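Replication initiation and membrane attachment protein (Geobacillus stearothermophilus 10, PDB 5WTN) is a primosomal protein that forms a tetramer and a complex with a primosomal re-initiation protein, and probably helps to initiate DNA replication at the membrane. Local coordinates at residues H63-L66 with M67-Q71; D262-A265 with L266-A270; F127-Q131 with V132-L136; W50-L53 with E54-G58. All coordinates share one frame; numbering follows the deposited sequence.

Contact 1 of 4, residues H63-L66 with M67-Q71; sequences HHRL and MALMQ
Met67 lies against the carbonyl oxygens of the preceding helical turn, its CG 3.2 Å from His63 O. Because CG sits beside the backbone N and anti to the carbonyl carbon (chi1 -65°), the chain runs toward the N-terminal end of helix 63-70. With chi2 extended, SD comes obliquely toward the His64 imidazole, 4.3 Å from His64 ND1; the bend at chi3 turns only the terminal methyl. The same residue ties down the first turn, since Met67 N donates to His63 O at 3.1 Å.

Leu66 is buried by the backbone that follows it. Its carbonyl O accepts from Met70 N at 3.0 Å, with the donor tilted 29° from the carbonyl plane, and Met70 CB and CG rest against that oxygen, CB at 3.6 Å. Its isobutyl group leaves the helix on the inner side, toward Tyr14, Thr48 and Ile77.

On a further face Arg65 and Leu69 run side by side, Arg65 CG being 4.1 Å from Leu69 CD1. Extended from CG to NE, the arginine passes along the leucine and carries its NE to a salt bridge with Glu52, while Leu69 packs on Pro36 of the second subunit.

Helix 63-70 thus lies between helices 40-55 and 74-86, next to strand 13-17, a topology consistent with the first helix of the helix-turn-helix in a winged-helix domain.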
loop_
_atom_site.group_PDB
_atom_site.type_symbol
_atom_site.label_atom_id
_atom_site.label_comp_id
_atom_site.label_asym_id
_atom_site.label_seq_id
_atom_site.Cartn_x
_atom_site.Cartn_y
_atom_site.Cartn_z
ATOM N N HIS A 63 18.723 22.074 -3.175
ATOM C CA HIS A 63 18.629 21.485 -1.843
ATOM C C HIS A 63 17.874 22.348 -0.828
ATOM O O HIS A 63 17.560 21.880 0.267
ATOM C CB HIS A 63 20.006 21.087 -1.328
ATOM C CG HIS A 63 20.507 19.802 -1.910
ATOM N ND1 HIS A 63 20.913 19.688 -3.223
ATOM C CD2 HIS A 63 20.674 18.581 -1.354
ATOM C CE1 HIS A 63 21.302 18.447 -3.450
ATOM N NE2 HIS A 63 21.170 17.757 -2.332
ATOM N N HIS A 64 17.610 23.606 -1.180
ATOM C CA HIS A 64 16.745 24.457 -0.382
ATOM C C HIS A 64 15.419 23.756 -0.168
ATOM O O HIS A 64 14.896 23.719 0.947
ATOM C CB HIS A 64 16.511 25.777 -1.100
ATOM C CG HIS A 64 17.565 26.799 -0.829
ATOM N ND1 HIS A 64 18.173 26.931 0.402
ATOM C CD2 HIS A 64 18.123 27.743 -1.630
ATOM C CE1 HIS A 64 19.059 27.908 0.352
ATOM N NE2 HIS A 64 19.046 28.416 -0.869
ATOM N N ARG A 65 14.891 23.181 -1.242
ATOM C CA ARG A 65 13.620 22.468 -1.175
ATOM C C ARG A 65 13.606 21.343 -0.121
ATOM O O ARG A 65 12.703 21.277 0.697
ATOM C CB ARG A 65 13.273 21.920 -2.548
ATOM C CG ARG A 65 11.972 21.163 -2.615
ATOM C CD ARG A 65 11.785 20.696 -4.016
ATOM N NE ARG A 65 10.641 19.824 -4.209
ATOM C CZ ARG A 65 9.860 19.886 -5.279
ATOM N NH1 ARG A 65 10.106 20.806 -6.208
ATOM N NH2 ARG A 65 8.835 19.047 -5.416
ATOM N N LEU A 66 14.642 20.512 -0.117
ATOM C CA LEU A 66 14.773 19.466 0.891
ATOM C C LEU A 66 14.832 20.038 2.310
ATOM O O LEU A 66 14.276 19.460 3.243
ATOM C CB LEU A 66 16.015 18.614 0.619
ATOM C CG LEU A 66 15.850 17.480 -0.396
ATOM C CD1 LEU A 66 17.150 16.704 -0.550
ATOM C CD2 LEU A 66 14.714 16.555 0.011
ATOM N N MET A 67 15.509 21.174 2.465
ATOM C CA MET A 67 15.667 21.810 3.765
ATOM C C MET A 67 14.307 22.283 4.254
ATOM O O MET A 67 13.977 22.155 5.447
ATOM C CB MET A 67 16.665 22.964 3.691
ATOM C CG MET A 67 18.102 22.552 3.355
ATOM S SD MET A 67 19.273 23.919 3.272
ATOM C CE MET A 67 19.097 24.487 4.928
ATOM N N ALA A 68 13.515 22.780 3.304
ATOM C CA ALA A 68 12.179 23.278 3.587
ATOM C C ALA A 68 11.218 22.136 3.906
ATOM O O ALA A 68 10.462 22.217 4.870
ATOM C CB ALA A 68 11.667 24.071 2.435
ATOM N N LEU A 69 11.241 21.077 3.100
ATOM C CA LEU A 69 10.395 19.920 3.361
ATOM C C LEU A 69 10.643 19.296 4.746
ATOM O O LEU A 69 9.700 19.024 5.492
ATOM C CB LEU A 69 10.544 18.890 2.245
ATOM C CG LEU A 69 9.830 19.310 0.962
ATOM C CD1 LEU A 69 10.137 18.380 -0.212
ATOM C CD2 LEU A 69 8.347 19.365 1.242
ATOM N N MET A 70 11.908 19.099 5.096
ATOM C CA MET A 70 12.247 18.402 6.329
ATOM C C MET A 70 12.405 19.337 7.505
ATOM O O MET A 70 12.444 18.888 8.658
ATOM C CB MET A 70 13.522 17.552 6.159
ATOM C CG MET A 70 13.383 16.440 5.124
ATOM S SD MET A 70 14.925 15.670 4.744
ATOM C CE MET A 70 15.061 14.765 6.266
ATOM N N GLN A 71 12.488 20.635 7.226
ATOM C CA GLN A 71 12.819 21.591 8.279
ATOM C C GLN A 71 14.152 21.221 8.972
ATOM O O GLN A 71 14.207 21.119 10.198
ATOM C CB GLN A 71 11.674 21.663 9.303
ATOM C CG GLN A 71 11.455 23.027 9.932
ATOM C CD GLN A 71 10.224 23.054 10.835
ATOM O OE1 GLN A 71 9.198 23.645 10.478
ATOM N NE2 GLN A 71 10.318 22.407 12.015
#

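Contact 2 of 4, residues D262-A265 with L266-A270; sequences DIDA and LRRAA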
loop_
_atom_site.group_PDB
_atom_site.type_symbol
_atom_site.label_atom_id
_atom_site.label_comp_id
_atom_site.label_asym_id
_atom_site.label_seq_id
_atom_site.Cartn_x
_atom_site.Cartn_y
_atom_site.Cartn_z
ATOM N N ASP A 262 23.767 -17.948 -27.868
ATOM C CA ASP A 262 23.190 -16.721 -27.346
ATOM C C ASP A 262 21.681 -16.811 -27.456
ATOM O O ASP A 262 21.127 -16.897 -28.556
ATOM C CB ASP A 262 23.698 -15.499 -28.100
ATOM C CG ASP A 262 23.056 -14.217 -27.616
ATOM O OD1 ASP A 262 22.734 -14.140 -26.404
ATOM O OD2 ASP A 262 22.871 -13.293 -28.443
ATOM N N ILE A 263 21.020 -16.785 -26.307
ATOM C CA ILE A 263 19.587 -16.998 -26.246
ATOM C C ILE A 263 18.829 -15.860 -26.909
ATOM O O ILE A 263 17.814 -16.086 -27.569
ATOM C CB ILE A 263 19.135 -17.191 -24.800
ATOM C CG1 ILE A 263 19.754 -18.473 -24.233
ATOM C CG2 ILE A 263 17.634 -17.256 -24.716
ATOM C CD1 ILE A 263 19.342 -18.783 -22.815
ATOM N N ASP A 264 19.335 -14.640 -26.741
ATOM C CA ASP A 264 18.793 -13.474 -27.439
ATOM C C ASP A 264 18.749 -13.720 -28.950
ATOM O O ASP A 264 17.717 -13.523 -29.581
ATOM C CB ASP A 264 19.609 -12.217 -27.105
ATOM C CG ASP A 264 19.001 -11.394 -25.960
ATOM O OD1 ASP A 264 18.277 -11.961 -25.101
ATOM O OD2 ASP A 264 19.254 -10.163 -25.926
ATOM N N ALA A 265 19.862 -14.190 -29.512
ATOM C CA ALA A 265 19.957 -14.488 -30.944
ATOM C C ALA A 265 19.069 -15.661 -31.371
ATOM O O ALA A 265 18.463 -15.628 -32.448
ATOM C CB ALA A 265 21.385 -14.766 -31.316
ATOM N N LEU A 266 19.010 -16.697 -30.535
ATOM C CA LEU A 266 18.103 -17.819 -30.752
ATOM C C LEU A 266 16.648 -17.357 -30.785
ATOM O O LEU A 266 15.898 -17.748 -31.668
ATOM C CB LEU A 266 18.287 -18.859 -29.653
ATOM C CG LEU A 266 17.462 -20.138 -29.788
ATOM C CD1 LEU A 266 17.824 -20.881 -31.050
ATOM C CD2 LEU A 266 17.678 -21.035 -28.604
ATOM N N ARG A 267 16.263 -16.522 -29.822
ATOM C CA ARG A 267 14.914 -15.962 -29.774
ATOM C C ARG A 267 14.540 -15.258 -31.072
ATOM O O ARG A 267 13.441 -15.456 -31.587
ATOM C CB ARG A 267 14.739 -15.011 -28.570
ATOM C CG ARG A 267 14.651 -15.726 -27.200
ATOM C CD ARG A 267 14.446 -14.777 -25.997
ATOM N NE ARG A 267 13.246 -13.930 -26.085
ATOM C CZ ARG A 267 12.812 -13.141 -25.096
ATOM N NH1 ARG A 267 13.474 -13.112 -23.941
ATOM N NH2 ARG A 267 11.714 -12.390 -25.249
ATOM N N ARG A 268 15.455 -14.455 -31.608
ATOM C CA ARG A 268 15.215 -13.766 -32.875
ATOM C C ARG A 268 15.006 -14.739 -34.023
ATOM O O ARG A 268 14.066 -14.596 -34.791
ATOM C CB ARG A 268 16.374 -12.830 -33.214
ATOM C CG ARG A 268 16.590 -11.730 -32.185
ATOM C CD ARG A 268 17.446 -10.578 -32.713
ATOM N NE ARG A 268 17.990 -9.811 -31.594
ATOM C CZ ARG A 268 19.205 -10.001 -31.086
ATOM N NH1 ARG A 268 20.012 -10.918 -31.620
ATOM N NH2 ARG A 268 19.621 -9.271 -30.054
ATOM N N ALA A 269 15.901 -15.715 -34.137
ATOM C CA ALA A 269 15.824 -16.730 -35.176
ATOM C C ALA A 269 14.474 -17.428 -35.137
ATOM O O ALA A 269 13.843 -17.641 -36.176
ATOM C CB ALA A 269 16.927 -17.740 -34.987
ATOM N N ALA A 270 14.047 -17.781 -33.926
ATOM C CA ALA A 270 12.752 -18.402 -33.691
ATOM C C ALA A 270 11.608 -17.487 -34.129
ATOM O O ALA A 270 10.718 -17.916 -34.871
ATOM C CB ALA A 270 12.614 -18.775 -32.228
HETATM O O HOH W 1 22.244 -10.673 -29.259
#
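Ile263 and Arg267 sit one turn apart at the start of helix 263-278, which opens with an aspartate N-cap, and their side chains cross obliquely. The touching branch of the isoleucine is CG2, 4.2 Å from Arg267 CG. The arginine starts beside its own backbone N (chi1 -73°), which lays CG over Ile263 O, and a bend at chi3 then turns the guanidinium away from the isoleucine. There NH1 donates to Arg120 O of the third subunit, making this residue part of the tetramer contact.

Leu266 points to the inside of the domain, packing against Met247 and Leu250 of helix 244-254 and Leu236 of helix 227-240; its backbone N is held by Asp262 O at 2.9 Å, with the donor in the carbonyl plane.

Asp262 carries the cap with two weak bonds, OD1 accepting from Asp264 N and OD2 from Ala265 N at 3.3 Å. Both would help to satisfy N-H groups of the first turn.

Arg268 takes the other course, extended from CG to NE and curled back over the first turn, so that Asp264 O lies above one face of its guanidinium. Asp264 OD2 is 4.2 Å from Arg268 NH2 and well out of the guanidinium plane, a proximity of charges alone. A water in that plane joins the turns, donating to Asp262 OD2 at 2.8 Å and accepting from Arg268 NH2 at 3.1 Å.

Contact 3 of 4, residues F127-Q131 with V132-L136; sequences FLRRQ and VGRHL
Val132 N reaches back to Leu128 O at 3.0 Å and Gly133 N to Arg129 O at 2.8 Å, the second bond weak, as helix 122-132 ends and the chain turns into helix 134-143. A glycine ends one helix and N-caps the next: Gly133 leaves helical geometry with a positive phi of 83° and stands right before the first turn of helix 134-143. At these backbone angles a CB would press on the carbonyl O of Val132.

Leu128 CD1 and Val132 CG2 meet at 4.3 Å, an apolar pair that Phe137 of the following helix joins; Leu128 also packs on Leu33 and Pro36 of helix 24-38.

Arg129 and Arg134 run side by side in the same direction, their guanidinium planes 15° apart. Their like charges come close, Arg129 NE lying 3.9 Å from Arg134 NH1; Glu282 of the third subunit packs on both, and its carboxylate may partly offset them. Arg129 also makes a cation-pi contact with Phe137. With chi2 and chi3 both bent, Arg134 brings its guanidinium back alongside Arg129, and one face of that group receives Arg129 CD, offset toward the rim and 3.2 Å from Arg134 NH1.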
loop_
_atom_site.group_PDB
_atom_site.type_symbol
_atom_site.label_atom_id
_atom_site.label_comp_id
_atom_site.label_asym_id
_atom_site.label_seq_id
_atom_site.Cartn_x
_atom_site.Cartn_y
_atom_site.Cartn_z
ATOM N N PHE A 127 24.943 -6.799 13.954
ATOM C CA PHE A 127 24.708 -5.415 14.351
ATOM C C PHE A 127 23.326 -5.183 14.950
ATOM O O PHE A 127 23.199 -4.574 16.006
ATOM C CB PHE A 127 24.889 -4.480 13.180
ATOM C CG PHE A 127 26.308 -4.280 12.792
ATOM C CD1 PHE A 127 27.287 -4.125 13.752
ATOM C CD2 PHE A 127 26.673 -4.257 11.454
ATOM C CE1 PHE A 127 28.594 -3.940 13.393
ATOM C CE2 PHE A 127 27.984 -4.079 11.085
ATOM C CZ PHE A 127 28.944 -3.919 12.053
ATOM N N LEU A 128 22.285 -5.657 14.281
ATOM C CA LEU A 128 20.942 -5.408 14.768
ATOM C C LEU A 128 20.690 -6.017 16.157
ATOM O O LEU A 128 20.085 -5.370 17.020
ATOM C CB LEU A 128 19.894 -5.860 13.751
ATOM C CG LEU A 128 18.472 -5.517 14.204
ATOM C CD1 LEU A 128 18.228 -4.032 14.192
ATOM C CD2 LEU A 128 17.440 -6.205 13.383
ATOM N N ARG A 129 21.160 -7.249 16.372
ATOM C CA ARG A 129 21.023 -7.915 17.670
ATOM C C ARG A 129 21.577 -7.051 18.799
ATOM O O ARG A 129 20.897 -6.825 19.802
ATOM C CB ARG A 129 21.732 -9.279 17.665
ATOM C CG ARG A 129 21.209 -10.284 18.694
ATOM C CD ARG A 129 21.928 -11.617 18.594
ATOM N NE ARG A 129 21.954 -12.133 17.225
ATOM C CZ ARG A 129 23.058 -12.533 16.575
ATOM N NH1 ARG A 129 24.248 -12.498 17.186
ATOM N NH2 ARG A 129 22.981 -12.976 15.311
ATOM N N ARG A 130 22.804 -6.562 18.614
ATOM C CA ARG A 130 23.500 -5.750 19.610
ATOM C C ARG A 130 22.755 -4.475 19.918
ATOM O O ARG A 130 22.667 -4.064 21.058
ATOM C CB ARG A 130 24.922 -5.408 19.140
ATOM C CG ARG A 130 25.587 -4.224 19.868
ATOM C CD ARG A 130 25.810 -4.516 21.350
ATOM N NE ARG A 130 26.104 -3.311 22.134
ATOM C CZ ARG A 130 26.330 -3.320 23.445
ATOM N NH1 ARG A 130 26.296 -4.469 24.109
ATOM N NH2 ARG A 130 26.592 -2.190 24.092
ATOM N N GLN A 131 22.246 -3.817 18.880
ATOM C CA GLN A 131 21.654 -2.488 19.029
ATOM C C GLN A 131 20.206 -2.506 19.517
ATOM O O GLN A 131 19.687 -1.492 19.985
ATOM C CB GLN A 131 21.748 -1.714 17.711
ATOM C CG GLN A 131 20.808 -0.522 17.622
ATOM C CD GLN A 131 21.360 0.708 18.316
ATOM O OE1 GLN A 131 20.607 1.551 18.801
ATOM N NE2 GLN A 131 22.684 0.815 18.365
ATOM N N VAL A 132 19.560 -3.659 19.400
ATOM C CA VAL A 132 18.170 -3.804 19.775
ATOM C C VAL A 132 17.937 -4.745 20.955
ATOM O O VAL A 132 16.878 -4.719 21.594
ATOM C CB VAL A 132 17.399 -4.272 18.525
ATOM C CG1 VAL A 132 16.708 -5.611 18.738
ATOM C CG2 VAL A 132 16.458 -3.179 18.039
ATOM N N GLY A 133 18.953 -5.539 21.281
ATOM C CA GLY A 133 18.820 -6.537 22.323
ATOM C C GLY A 133 18.183 -7.852 21.901
ATOM O O GLY A 133 17.347 -7.887 21.008
ATOM N N ARG A 134 18.539 -8.928 22.599
ATOM C CA ARG A 134 18.150 -10.290 22.217
ATOM C C ARG A 134 16.641 -10.543 22.143
ATOM O O ARG A 134 16.150 -11.138 21.187
ATOM C CB ARG A 134 18.790 -11.310 23.160
ATOM C CG ARG A 134 18.647 -12.763 22.709
ATOM C CD ARG A 134 19.757 -13.167 21.729
ATOM N NE ARG A 134 21.104 -12.898 22.258
ATOM C CZ ARG A 134 22.250 -13.310 21.705
ATOM N NH1 ARG A 134 22.245 -14.041 20.591
ATOM N NH2 ARG A 134 23.413 -12.998 22.276
ATOM N N HIS A 135 15.911 -10.104 23.158
ATOM C CA HIS A 135 14.462 -10.261 23.169
ATOM C C HIS A 135 13.791 -9.596 21.952
ATOM O O HIS A 135 13.031 -10.235 21.214
ATOM C CB HIS A 135 13.891 -9.688 24.467
ATOM C CG HIS A 135 12.454 -10.031 24.700
ATOM N ND1 HIS A 135 11.949 -11.304 24.519
ATOM C CD2 HIS A 135 11.415 -9.269 25.120
ATOM C CE1 HIS A 135 10.659 -11.308 24.807
ATOM N NE2 HIS A 135 10.310 -10.087 25.173
ATOM N N LEU A 136 14.079 -8.311 21.749
ATOM C CA LEU A 136 13.464 -7.563 20.673
ATOM C C LEU A 136 13.872 -8.126 19.304
ATOM O O LEU A 136 13.087 -8.121 18.349
ATOM C CB LEU A 136 13.824 -6.087 20.801
ATOM C CG LEU A 136 13.251 -5.136 19.759
ATOM C CD1 LEU A 136 11.776 -5.391 19.582
ATOM C CD2 LEU A 136 13.479 -3.714 20.193
#

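Contact 4 of 4, residues W50-L53 with E54-G58; sequences WGEL and ELLDG
Glu52 and Leu56 meet where helix 40-55 runs out, in what appears to be the first helix of a winged-helix domain, with strand 13-17 and helix 63-70 beside it.

The backbone bonds hold the last turn. Gly51 O accepts from Leu55 N at 3.1 Å, nearly straight at an N-H...O angle of 165°, and more weakly from Glu54 N. The final bond, from Leu56 N to Glu52 O at 2.9 Å, is more bent, and Leu56 itself has already left helical geometry, with a psi of 126°.

The polar and ionic contacts are made mainly by groups outside the turn. Although buried, the Glu52 carboxylate is well satisfied: besides its salt bridge with Arg65, OE1 takes a hydrogen bond from Tyr14 OH. Glu54 has a long, weak ion pair with Lys28 of the second subunit, and the Trp50 ring makes a cation-pi contact with Arg27 of that same subunit.

The leucines supply the apolar contacts. The bend of Glu52 at chi2 (-70°) folds its end back toward the helix terminus, where its carboxylate lies against both of them. With an alanine in place of Glu52, Arg65 and Tyr14 would probably lose their shared acceptor, leaving the arginine's charge without its mate and a gap beside the leucines. Each oxygen lies nearest a different leucine: Glu52 OE1 faces Leu56 CG at 3.6 Å, whereas Glu52 OE2 lies 3.7 Å from Leu55 CB.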
loop_
_atom_site.group_PDB
_atom_site.type_symbol
_atom_site.label_atom_id
_atom_site.label_comp_id
_atom_site.label_asym_id
_atom_site.label_seq_id
_atom_site.Cartn_x
_atom_site.Cartn_y
_atom_site.Cartn_z
ATOM N N TRP A 50 11.732 9.352 -1.092
ATOM C CA TRP A 50 10.658 8.538 -1.659
ATOM C C TRP A 50 9.455 9.403 -2.018
ATOM O O TRP A 50 8.900 9.262 -3.105
ATOM C CB TRP A 50 10.307 7.441 -0.647
ATOM C CG TRP A 50 9.131 6.518 -0.943
ATOM C CD1 TRP A 50 8.366 6.467 -2.077
ATOM C CD2 TRP A 50 8.610 5.492 -0.066
ATOM N NE1 TRP A 50 7.403 5.481 -1.955
ATOM C CE2 TRP A 50 7.531 4.875 -0.730
ATOM C CE3 TRP A 50 8.959 5.039 1.214
ATOM C CZ2 TRP A 50 6.790 3.831 -0.146
ATOM C CZ3 TRP A 50 8.230 4.003 1.792
ATOM C CH2 TRP A 50 7.157 3.410 1.113
ATOM N N GLY A 51 9.063 10.299 -1.114
ATOM C CA GLY A 51 8.008 11.247 -1.402
ATOM C C GLY A 51 8.398 12.163 -2.546
ATOM O O GLY A 51 7.578 12.464 -3.422
ATOM N N GLU A 52 9.657 12.600 -2.559
ATOM C CA GLU A 52 10.119 13.503 -3.609
ATOM C C GLU A 52 10.086 12.868 -4.971
ATOM O O GLU A 52 9.859 13.550 -5.964
ATOM C CB GLU A 52 11.526 14.032 -3.314
ATOM C CG GLU A 52 11.550 15.382 -2.586
ATOM C CD GLU A 52 11.092 16.526 -3.470
ATOM O OE1 GLU A 52 11.939 17.347 -3.903
ATOM O OE2 GLU A 52 9.881 16.620 -3.736
ATOM N N LEU A 53 10.333 11.566 -5.009
ATOM C CA LEU A 53 10.266 10.759 -6.231
ATOM C C LEU A 53 8.962 10.992 -6.980
ATOM O O LEU A 53 8.954 11.181 -8.190
ATOM C CB LEU A 53 10.359 9.279 -5.846
ATOM C CG LEU A 53 10.409 8.227 -6.938
ATOM C CD1 LEU A 53 11.583 8.504 -7.839
ATOM C CD2 LEU A 53 10.559 6.889 -6.262
ATOM N N GLU A 54 7.858 11.006 -6.241
ATOM C CA GLU A 54 6.541 11.209 -6.835
ATOM C C GLU A 54 6.223 12.685 -7.080
ATOM O O GLU A 54 5.666 13.040 -8.119
ATOM C CB GLU A 54 5.456 10.581 -5.956
ATOM C CG GLU A 54 5.501 9.062 -5.905
ATOM C CD GLU A 54 4.124 8.442 -5.774
ATOM O OE1 GLU A 54 3.232 8.798 -6.573
ATOM O OE2 GLU A 54 3.933 7.600 -4.873
ATOM N N LEU A 55 6.573 13.538 -6.123
ATOM C CA LEU A 55 6.264 14.957 -6.217
ATOM C C LEU A 55 7.028 15.706 -7.310
ATOM O O LEU A 55 6.393 16.286 -8.192
ATOM C CB LEU A 55 6.459 15.622 -4.865
ATOM C CG LEU A 55 6.118 17.104 -4.757
ATOM C CD1 LEU A 55 4.807 17.409 -5.460
ATOM C CD2 LEU A 55 6.052 17.483 -3.282
ATOM N N LEU A 56 8.361 15.714 -7.257
ATOM C CA LEU A 56 9.139 16.174 -8.400
ATOM C C LEU A 56 8.886 15.102 -9.402
ATOM O O LEU A 56 9.097 13.932 -9.082
ATOM C CB LEU A 56 10.625 16.107 -8.098
ATOM C CG LEU A 56 11.370 17.244 -7.428
ATOM C CD1 LEU A 56 12.668 16.679 -6.899
ATOM C CD2 LEU A 56 11.632 18.297 -8.466
ATOM N N ASP A 57 8.423 15.401 -10.601
ATOM C CA ASP A 57 8.284 14.240 -11.464
ATOM C C ASP A 57 9.390 14.340 -12.487
ATOM O O ASP A 57 9.249 15.021 -13.507
ATOM C CB ASP A 57 6.913 14.227 -12.131
ATOM C CG ASP A 57 6.654 12.941 -12.913
ATOM O OD1 ASP A 57 6.891 11.840 -12.367
ATOM O OD2 ASP A 57 6.222 13.034 -14.083
ATOM N N GLY A 58 10.466 13.604 -12.246
ATOM C CA GLY A 58 11.664 13.725 -13.058
ATOM C C GLY A 58 12.357 15.080 -13.056
ATOM O O GLY A 58 13.330 15.266 -13.775
#

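Contacts 1 and 4 belong together: their centres are about 14 Å apart, and the salt bridge from Arg65 NE to Glu52 OE1, 2.8 Å long, joins helix 63-70 to the end of helix 40-55. Contact 4 is buried and contact 1 partly so, and they share this one ion pair set among leucines. Contacts 2 and 3 are surface contacts rich in arginine; one lies at a helix start, the other at a corner between two helices, and both meet the third subunit. Contact 2 is remote, its centre about 50 Å from that of contact 1, on the opposite side of the chain's centre. Contacts 1, 3 and 4 all touch the second subunit.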